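Local structure of alginate lyase (Bacteroides ovatus, 3NNB) at residues Q340-F352 and R367-L381. The protein probably cleaves the polysaccharide alginate by beta-elimination. Residues are numbered along the deposited sequence; the frame is centred on the assembly and turned at random. Where two conformers were deposited one is given.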
# COMPACT_ATOMS: atom_id res chain seq x y z
N GLN A 340 -2.44 16.42 6.79
CA GLN A 340 -1.72 16.90 7.98
C GLN A 340 -1.59 15.77 9.04
O GLN A 340 -0.51 15.54 9.55
CB GLN A 340 -2.42 18.11 8.58
CG GLN A 340 -2.18 19.38 7.77
CD GLN A 340 -0.80 19.96 8.02
OE1 GLN A 340 -0.31 19.88 9.16
NE2 GLN A 340 -0.18 20.57 7.01
N GLU A 341 -2.69 15.08 9.33
CA GLU A 341 -2.65 13.97 10.27
C GLU A 341 -1.70 12.86 9.80
O GLU A 341 -0.86 12.38 10.56
CB GLU A 341 -4.05 13.42 10.53
CG GLU A 341 -4.01 12.28 11.51
CD GLU A 341 -5.39 11.69 11.83
OE1 GLU A 341 -6.29 11.88 11.00
OE2 GLU A 341 -5.55 11.03 12.89
N GLU A 342 -1.81 12.47 8.55
CA GLU A 342 -0.91 11.46 7.97
C GLU A 342 0.56 11.84 8.08
O GLU A 342 1.40 10.99 8.39
CB GLU A 342 -1.26 11.20 6.51
CG GLU A 342 -2.57 10.46 6.34
CD GLU A 342 -2.82 10.00 4.86
OE1 GLU A 342 -1.85 9.71 4.14
OE2 GLU A 342 -3.99 9.96 4.43
N ALA A 343 0.87 13.12 7.86
CA ALA A 343 2.23 13.61 8.01
C ALA A 343 2.79 13.34 9.42
O ALA A 343 3.95 13.03 9.58
CB ALA A 343 2.29 15.10 7.67
N CYS A 344 1.94 13.53 10.45
CA CYS A 344 2.35 13.28 11.82
C CYS A 344 2.72 11.80 12.05
O CYS A 344 3.60 11.49 12.90
CB CYS A 344 1.20 13.68 12.77
SG CYS A 344 0.90 15.46 12.83
N TRP A 345 2.06 10.89 11.32
CA TRP A 345 2.38 9.47 11.39
C TRP A 345 3.58 9.10 10.51
O TRP A 345 4.31 8.18 10.84
CB TRP A 345 1.14 8.62 11.13
CG TRP A 345 0.25 8.73 12.28
CD1 TRP A 345 -0.80 9.56 12.44
CD2 TRP A 345 0.36 7.99 13.52
NE1 TRP A 345 -1.34 9.42 13.70
CE2 TRP A 345 -0.66 8.44 14.36
CE3 TRP A 345 1.23 7.00 13.99
CZ2 TRP A 345 -0.84 7.92 15.65
CZ3 TRP A 345 1.05 6.51 15.26
CH2 TRP A 345 0.03 6.97 16.08
N ILE A 346 3.83 9.83 9.42
CA ILE A 346 5.12 9.72 8.75
C ILE A 346 6.25 9.98 9.77
O ILE A 346 7.27 9.26 9.75
CB ILE A 346 5.20 10.69 7.52
CG1 ILE A 346 4.24 10.22 6.40
CG2 ILE A 346 6.62 10.85 6.98
CD1 ILE A 346 4.57 8.85 5.72
N LEU A 347 6.08 11.01 10.61
CA LEU A 347 7.10 11.36 11.59
C LEU A 347 7.31 10.29 12.66
O LEU A 347 8.44 9.97 12.99
CB LEU A 347 6.80 12.71 12.23
CG LEU A 347 6.93 13.90 11.30
CD1 LEU A 347 6.73 15.16 12.12
CD2 LEU A 347 8.27 13.95 10.56
N ARG A 348 6.22 9.68 13.14
CA ARG A 348 6.33 8.49 14.01
C ARG A 348 7.16 7.39 13.38
O ARG A 348 8.06 6.84 13.99
CB ARG A 348 4.92 7.96 14.29
CG ARG A 348 4.83 6.62 15.00
CD ARG A 348 5.39 6.59 16.43
NE ARG A 348 4.67 7.45 17.35
CZ ARG A 348 3.60 7.11 18.09
NH1 ARG A 348 3.06 5.90 18.06
NH2 ARG A 348 3.06 8.01 18.89
N ARG A 349 6.86 7.09 12.12
CA ARG A 349 7.54 6.00 11.43
C ARG A 349 9.00 6.31 11.22
O ARG A 349 9.87 5.44 11.40
CB ARG A 349 6.80 5.70 10.13
CG ARG A 349 5.38 5.23 10.39
CD ARG A 349 4.50 5.33 9.17
NE ARG A 349 4.96 4.46 8.10
CZ ARG A 349 4.42 4.43 6.87
NH1 ARG A 349 3.36 5.20 6.52
NH2 ARG A 349 4.92 3.60 6.00
N ALA A 350 9.31 7.54 10.82
CA ALA A 350 10.71 7.96 10.61
C ALA A 350 11.53 7.89 11.91
O ALA A 350 12.73 7.60 11.88
CB ALA A 350 10.75 9.41 10.02
N SER A 351 10.87 8.17 13.02
CA SER A 351 11.51 8.17 14.33
C SER A 351 12.06 6.80 14.70
O SER A 351 12.95 6.69 15.52
CB SER A 351 10.55 8.70 15.41
OG SER A 351 9.67 7.68 15.89
N PHE A 352 11.54 5.73 14.09
CA PHE A 352 12.06 4.39 14.32
C PHE A 352 13.49 4.26 13.77
O PHE A 352 14.29 3.48 14.29
CB PHE A 352 11.24 3.29 13.66
CG PHE A 352 9.80 3.21 14.11
CD1 PHE A 352 9.29 3.96 15.16
CD2 PHE A 352 8.96 2.31 13.46
CE1 PHE A 352 7.96 3.81 15.54
CE2 PHE A 352 7.61 2.19 13.85
CZ PHE A 352 7.13 2.94 14.89
N ARG A 367 -0.53 16.08 16.17
CA ARG A 367 -1.41 14.93 15.92
C ARG A 367 -2.64 14.98 16.86
O ARG A 367 -2.46 15.27 18.03
CB ARG A 367 -0.57 13.72 16.32
CG ARG A 367 -1.11 12.38 16.04
CD ARG A 367 -0.20 11.33 16.61
NE ARG A 367 1.08 11.26 15.92
CZ ARG A 367 2.27 11.22 16.53
NH1 ARG A 367 2.34 11.24 17.87
NH2 ARG A 367 3.41 11.15 15.80
N GLU A 368 -3.84 14.70 16.33
CA GLU A 368 -5.07 14.61 17.14
C GLU A 368 -5.72 13.22 17.04
O GLU A 368 -6.90 13.04 17.35
CB GLU A 368 -6.06 15.69 16.72
CG GLU A 368 -5.63 17.09 17.15
CD GLU A 368 -6.62 18.16 16.76
OE1 GLU A 368 -7.08 18.16 15.59
OE2 GLU A 368 -6.94 18.99 17.63
N THR A 369 -4.93 12.23 16.67
CA THR A 369 -5.41 10.87 16.43
C THR A 369 -6.03 10.24 17.69
O THR A 369 -5.34 10.01 18.66
CB THR A 369 -4.22 10.04 15.87
OG1 THR A 369 -3.67 10.74 14.75
CG2 THR A 369 -4.63 8.64 15.37
N PRO A 370 -7.34 9.90 17.64
CA PRO A 370 -7.94 9.23 18.83
C PRO A 370 -7.24 7.94 19.22
O PRO A 370 -6.69 7.22 18.35
CB PRO A 370 -9.37 8.94 18.36
CG PRO A 370 -9.64 10.00 17.36
CD PRO A 370 -8.35 10.17 16.61
N ALA A 371 -7.28 7.65 20.52
CA ALA A 371 -6.49 6.57 21.09
C ALA A 371 -6.89 5.19 20.57
O ALA A 371 -6.10 4.26 20.64
CB ALA A 371 -6.59 6.58 22.66
N ASN A 372 -8.11 5.06 20.05
CA ASN A 372 -8.60 3.77 19.56
C ASN A 372 -8.24 3.48 18.06
O ASN A 372 -8.58 2.42 17.55
CB ASN A 372 -10.11 3.65 19.75
CG ASN A 372 -10.86 4.59 18.81
OD1 ASN A 372 -10.52 5.77 18.76
ND2 ASN A 372 -11.80 4.09 18.03
N LYS A 373 -7.58 4.40 17.37
CA LYS A 373 -7.24 4.17 15.96
C LYS A 373 -6.17 3.11 15.85
O LYS A 373 -5.24 3.03 16.66
CB LYS A 373 -6.72 5.47 15.31
CG LYS A 373 -7.77 6.59 15.18
CD LYS A 373 -9.05 6.16 14.49
CE LYS A 373 -10.01 7.34 14.26
NZ LYS A 373 -11.30 6.94 13.60
N ARG A 374 -6.34 2.25 14.86
CA ARG A 374 -5.46 1.11 14.64
C ARG A 374 -4.00 1.46 14.51
O ARG A 374 -3.15 0.66 14.86
CB ARG A 374 -5.92 0.36 13.39
CG ARG A 374 -5.33 -1.00 13.28
CD ARG A 374 -5.66 -1.64 11.93
NE ARG A 374 -7.09 -1.85 11.80
CZ ARG A 374 -7.67 -2.46 10.76
NH1 ARG A 374 -6.92 -2.93 9.76
NH2 ARG A 374 -8.97 -2.63 10.75
N ILE A 375 -3.69 2.64 13.99
CA ILE A 375 -2.31 3.00 13.72
C ILE A 375 -1.47 3.02 15.02
O ILE A 375 -0.28 2.77 14.98
CB ILE A 375 -2.25 4.35 12.93
CG1 ILE A 375 -0.88 4.54 12.34
CG2 ILE A 375 -2.71 5.51 13.83
CD1 ILE A 375 -0.89 5.50 11.14
N HIS A 376 -2.12 3.23 16.16
CA HIS A 376 -1.40 3.18 17.44
C HIS A 376 -0.81 1.79 17.74
O HIS A 376 0.20 1.65 18.45
CB HIS A 376 -2.31 3.60 18.59
CG HIS A 376 -2.69 5.04 18.59
ND1 HIS A 376 -1.80 6.05 18.94
CD2 HIS A 376 -3.87 5.64 18.33
CE1 HIS A 376 -2.45 7.21 18.91
NE2 HIS A 376 -3.69 6.99 18.53
N LEU A 377 -1.43 0.76 17.19
CA LEU A 377 -0.98 -0.59 17.37
C LEU A 377 0.16 -0.96 16.39
O LEU A 377 1.07 -1.71 16.74
CB LEU A 377 -2.15 -1.56 17.12
CG LEU A 377 -3.40 -1.49 18.00
CD1 LEU A 377 -4.48 -2.46 17.54
CD2 LEU A 377 -3.05 -1.73 19.52
N ILE A 378 0.08 -0.43 15.18
CA ILE A 378 0.95 -0.84 14.07
C ILE A 378 2.26 -0.07 14.09
O ILE A 378 3.31 -0.62 13.75
CB ILE A 378 0.25 -0.61 12.71
CG1 ILE A 378 -1.03 -1.44 12.63
CG2 ILE A 378 1.20 -0.94 11.54
CD1 ILE A 378 -0.83 -2.89 12.97
N TYR A 379 2.20 1.20 14.45
CA TYR A 379 3.40 2.04 14.58
C TYR A 379 3.54 2.59 16.00
O TYR A 379 3.54 3.80 16.23
CB TYR A 379 3.33 3.18 13.56
CG TYR A 379 3.31 2.65 12.13
CD1 TYR A 379 4.35 1.87 11.64
CD2 TYR A 379 2.27 2.96 11.27
CE1 TYR A 379 4.33 1.38 10.34
CE2 TYR A 379 2.26 2.50 9.97
CZ TYR A 379 3.27 1.70 9.51
OH TYR A 379 3.23 1.23 8.20
N SER A 380 3.68 1.65 16.95
CA SER A 380 3.79 1.96 18.36
C SER A 380 5.21 2.43 18.68
O SER A 380 6.14 2.36 17.84
CB SER A 380 3.46 0.73 19.21
OG SER A 380 4.53 -0.22 19.21
N LEU A 381 5.34 2.87 19.92
CA LEU A 381 6.61 3.26 20.52
C LEU A 381 7.25 2.15 21.34
O LEU A 381 8.16 2.40 22.13
CB LEU A 381 6.37 4.51 21.35
CG LEU A 381 5.99 5.79 20.55
CD1 LEU A 381 5.74 6.96 21.51
CD2 LEU A 381 7.01 6.23 19.51
O HOH W 1 0.72 6.17 19.93
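Trp345 lies sandwiched between Arg367 and Ile375. The Arg367 guanidinium carbon CZ stands 4.6 Å from the centroid of the six-membered Trp345 ring and only 11° off its normal, a cation-pi contact, although the two planes are inclined to each other. On the opposite face CG2 of Ile375 makes a CH-pi contact at 3.6 Å from the same centroid. The outer rim of the indole meets the face of His376 edge-to-face, planes 84° apart.

Among the hydrogen bonds, Trp345 NE1 points almost straight at Thr369 OG1 (2.9 Å, 173°) in the plane of the indole. That hydroxyl donates its own hydrogen bond to Glu341 OE2, 2.7 Å away, on the anti lone pair, so it is gripped by two partners; Glu341 reaches it with CG anti to the backbone N and an extended chain. Replacing Trp345 with alanine is likely to leave Thr369 OG1 without the NE1 donor and Arg367 and Ile375 with a gap between them. Arg367 NH2 also bonds Cys344 O from above the carbonyl plane, while the helical N-H of Arg348 approaches from the other face. The Arg348 chain, bent at chi2 and chi3, curls so that NH1 meets Tyr379 O at 2.8 Å in the carbonyl plane; a water links NH1 to His376 ND1.

Arg348 and Arg367 are both salt-bridged to Glu360, which probably offsets their like charges. Leu381 lies over one Arg348 guanidinium face. In the conformer given, CG of Arg349 lies over the Tyr379 ring, before its guanidinium continues to Asp287.

This is structural packing: it lays the C-terminal segment, including short helix 375-378, on helix 336-351 of a mostly helical chain whose family belongs to the six-hairpin clan; helix 274-293 borders helix 336-351, helix 27-41 touches Leu377, and helix 359-366 intervenes in sequence.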